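Local coordinates for protein Orf11 (Staphylococcus phage P68, PDB 6O43) that is a potential lysin that probably breaks down the peptidoglycan cell wall of its staphylococcal host, at residues 25-30 against 49-54. Sequence-based numbering, arbitrary orientation.
Sequences QLVPKV and QVLKAV
Two helices of this potential phage lysin, whose modelled chain has helices and loops but no strands, 23-30 and 44-57, meet here through a small, buried helix-helix contact in which one leucine reaches across to two neighbouring residues. L51 is that leucine: its CD1 lies 4.2 Å from CB of L26 and 4.4 Å from CG2 of V27. The nearest CA atoms, those of V27 and L51, are 8.8 Å apart, an ordinary distance for packed helices, which a branched leucine can bridge with one methyl. Its second torsion is fully extended (chi2 -179°), which sends CD1 straight out from CA toward the other helix while CD2 branches off to one side. L26 also turns its CB toward the partner helix, and its side chain continues onto W188 and onto P61 and T62 of helix 61-71, so its branched side chain packs against several neighbours at once. The beta-branched V27 is short and stiff; it also touches R48 and E44, about one and two turns before L51 respectively. On helix 44-57, V50 faces Y89 of the triiodobenzene ligand pocket, and Q49 OE1 is hydrogen-bonded to the Y89 hydroxyl. The turn that carries L26 and V27 closes with V30 N bonded to L26 O at 3.2 Å.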
loop_
_atom_site.group_PDB
_atom_site.type_symbol
_atom_site.label_atom_id
_atom_site.label_comp_id
_atom_site.label_asym_id
_atom_site.label_seq_id
_atom_site.Cartn_x
_atom_site.Cartn_y
_atom_site.Cartn_z
ATOM N N GLN A 25 -15.765 -11.954 1.386
ATOM C CA GLN A 25 -14.663 -12.732 0.835
ATOM C C GLN A 25 -13.358 -12.463 1.575
ATOM O O GLN A 25 -12.512 -13.359 1.679
ATOM C CB GLN A 25 -14.507 -12.428 -0.656
ATOM C CG GLN A 25 -15.697 -12.881 -1.492
ATOM C CD GLN A 25 -15.734 -12.229 -2.860
ATOM O OE1 GLN A 25 -15.719 -11.004 -2.978
ATOM N NE2 GLN A 25 -15.781 -13.048 -3.903
ATOM N N LEU A 26 -13.190 -11.253 2.115
ATOM C CA LEU A 26 -11.918 -10.884 2.732
ATOM C C LEU A 26 -11.743 -11.532 4.101
ATOM O O LEU A 26 -10.644 -11.983 4.438
ATOM C CB LEU A 26 -11.809 -9.360 2.846
ATOM C CG LEU A 26 -11.551 -8.579 1.552
ATOM C CD1 LEU A 26 -11.589 -7.076 1.808
ATOM C CD2 LEU A 26 -10.214 -8.982 0.941
ATOM N N VAL A 27 -12.812 -11.599 4.902
ATOM C CA VAL A 27 -12.660 -11.997 6.305
ATOM C C VAL A 27 -11.950 -13.338 6.449
ATOM O O VAL A 27 -10.930 -13.397 7.154
ATOM C CB VAL A 27 -14.027 -11.978 7.015
ATOM C CG1 VAL A 27 -13.875 -12.477 8.443
ATOM C CG2 VAL A 27 -14.610 -10.573 6.994
ATOM N N PRO A 28 -12.410 -14.428 5.828
ATOM C CA PRO A 28 -11.695 -15.705 5.993
ATOM C C PRO A 28 -10.270 -15.677 5.467
ATOM O O PRO A 28 -9.433 -16.457 5.937
ATOM C CB PRO A 28 -12.568 -16.699 5.209
ATOM C CG PRO A 28 -13.348 -15.854 4.246
ATOM C CD PRO A 28 -13.602 -14.564 4.975
ATOM N N LYS A 29 -9.967 -14.799 4.507
ATOM C CA LYS A 29 -8.631 -14.787 3.920
ATOM C C LYS A 29 -7.597 -14.180 4.858
ATOM O O LYS A 29 -6.436 -14.604 4.853
ATOM C CB LYS A 29 -8.643 -14.021 2.593
ATOM C CG LYS A 29 -9.406 -14.709 1.472
ATOM C CD LYS A 29 -8.757 -16.032 1.107
ATOM C CE LYS A 29 -9.384 -16.630 -0.139
ATOM N NZ LYS A 29 -8.958 -18.042 -0.343
ATOM N N VAL A 30 -7.992 -13.200 5.669
ATOM C CA VAL A 30 -7.044 -12.380 6.420
ATOM C C VAL A 30 -7.049 -12.663 7.914
ATOM O O VAL A 30 -6.196 -12.114 8.631
ATOM C CB VAL A 30 -7.297 -10.877 6.180
ATOM C CG1 VAL A 30 -7.416 -10.593 4.692
ATOM C CG2 VAL A 30 -8.552 -10.427 6.921
ATOM N N GLN A 49 -15.881 -5.263 11.787
ATOM C CA GLN A 49 -15.936 -3.924 12.356
ATOM C C GLN A 49 -14.816 -3.051 11.800
ATOM O O GLN A 49 -15.040 -1.900 11.409
ATOM C CB GLN A 49 -15.855 -4.018 13.879
ATOM C CG GLN A 49 -16.098 -2.719 14.611
ATOM C CD GLN A 49 -15.696 -2.803 16.068
ATOM O OE1 GLN A 49 -14.856 -3.624 16.444
ATOM N NE2 GLN A 49 -16.296 -1.960 16.899
ATOM N N VAL A 50 -13.602 -3.599 11.738
ATOM C CA VAL A 50 -12.456 -2.842 11.243
ATOM C C VAL A 50 -12.621 -2.526 9.762
ATOM O O VAL A 50 -12.494 -1.371 9.339
ATOM C CB VAL A 50 -11.154 -3.617 11.511
ATOM C CG1 VAL A 50 -10.009 -3.018 10.714
ATOM C CG2 VAL A 50 -10.844 -3.621 13.001
ATOM N N LEU A 51 -12.912 -3.544 8.952
ATOM C CA LEU A 51 -13.020 -3.335 7.512
ATOM C C LEU A 51 -14.140 -2.357 7.174
ATOM O O LEU A 51 -13.967 -1.466 6.337
ATOM C CB LEU A 51 -13.230 -4.673 6.807
ATOM C CG LEU A 51 -12.047 -5.627 6.976
ATOM C CD1 LEU A 51 -12.287 -6.936 6.237
ATOM C CD2 LEU A 51 -10.765 -4.952 6.499
ATOM N N LYS A 52 -15.305 -2.516 7.807
ATOM C CA LYS A 52 -16.389 -1.560 7.596
ATOM C C LYS A 52 -15.951 -0.142 7.950
ATOM O O LYS A 52 -16.308 0.818 7.259
ATOM C CB LYS A 52 -17.612 -1.961 8.422
ATOM C CG LYS A 52 -18.332 -3.210 7.941
ATOM C CD LYS A 52 -19.574 -3.466 8.784
ATOM C CE LYS A 52 -20.402 -2.195 8.929
ATOM N NZ LYS A 52 -21.701 -2.438 9.627
ATOM N N ALA A 53 -15.182 0.009 9.028
ATOM C CA ALA A 53 -14.807 1.339 9.493
ATOM C C ALA A 53 -13.867 2.030 8.509
ATOM O O ALA A 53 -14.064 3.205 8.176
ATOM C CB ALA A 53 -14.173 1.251 10.881
ATOM N N VAL A 54 -12.847 1.325 8.022
ATOM C CA VAL A 54 -11.939 1.954 7.066
ATOM C C VAL A 54 -12.670 2.243 5.760
ATOM O O VAL A 54 -12.425 3.264 5.106
ATOM C CB VAL A 54 -10.681 1.090 6.842
ATOM C CG1 VAL A 54 -10.000 0.769 8.167
ATOM C CG2 VAL A 54 -11.016 -0.183 6.084
#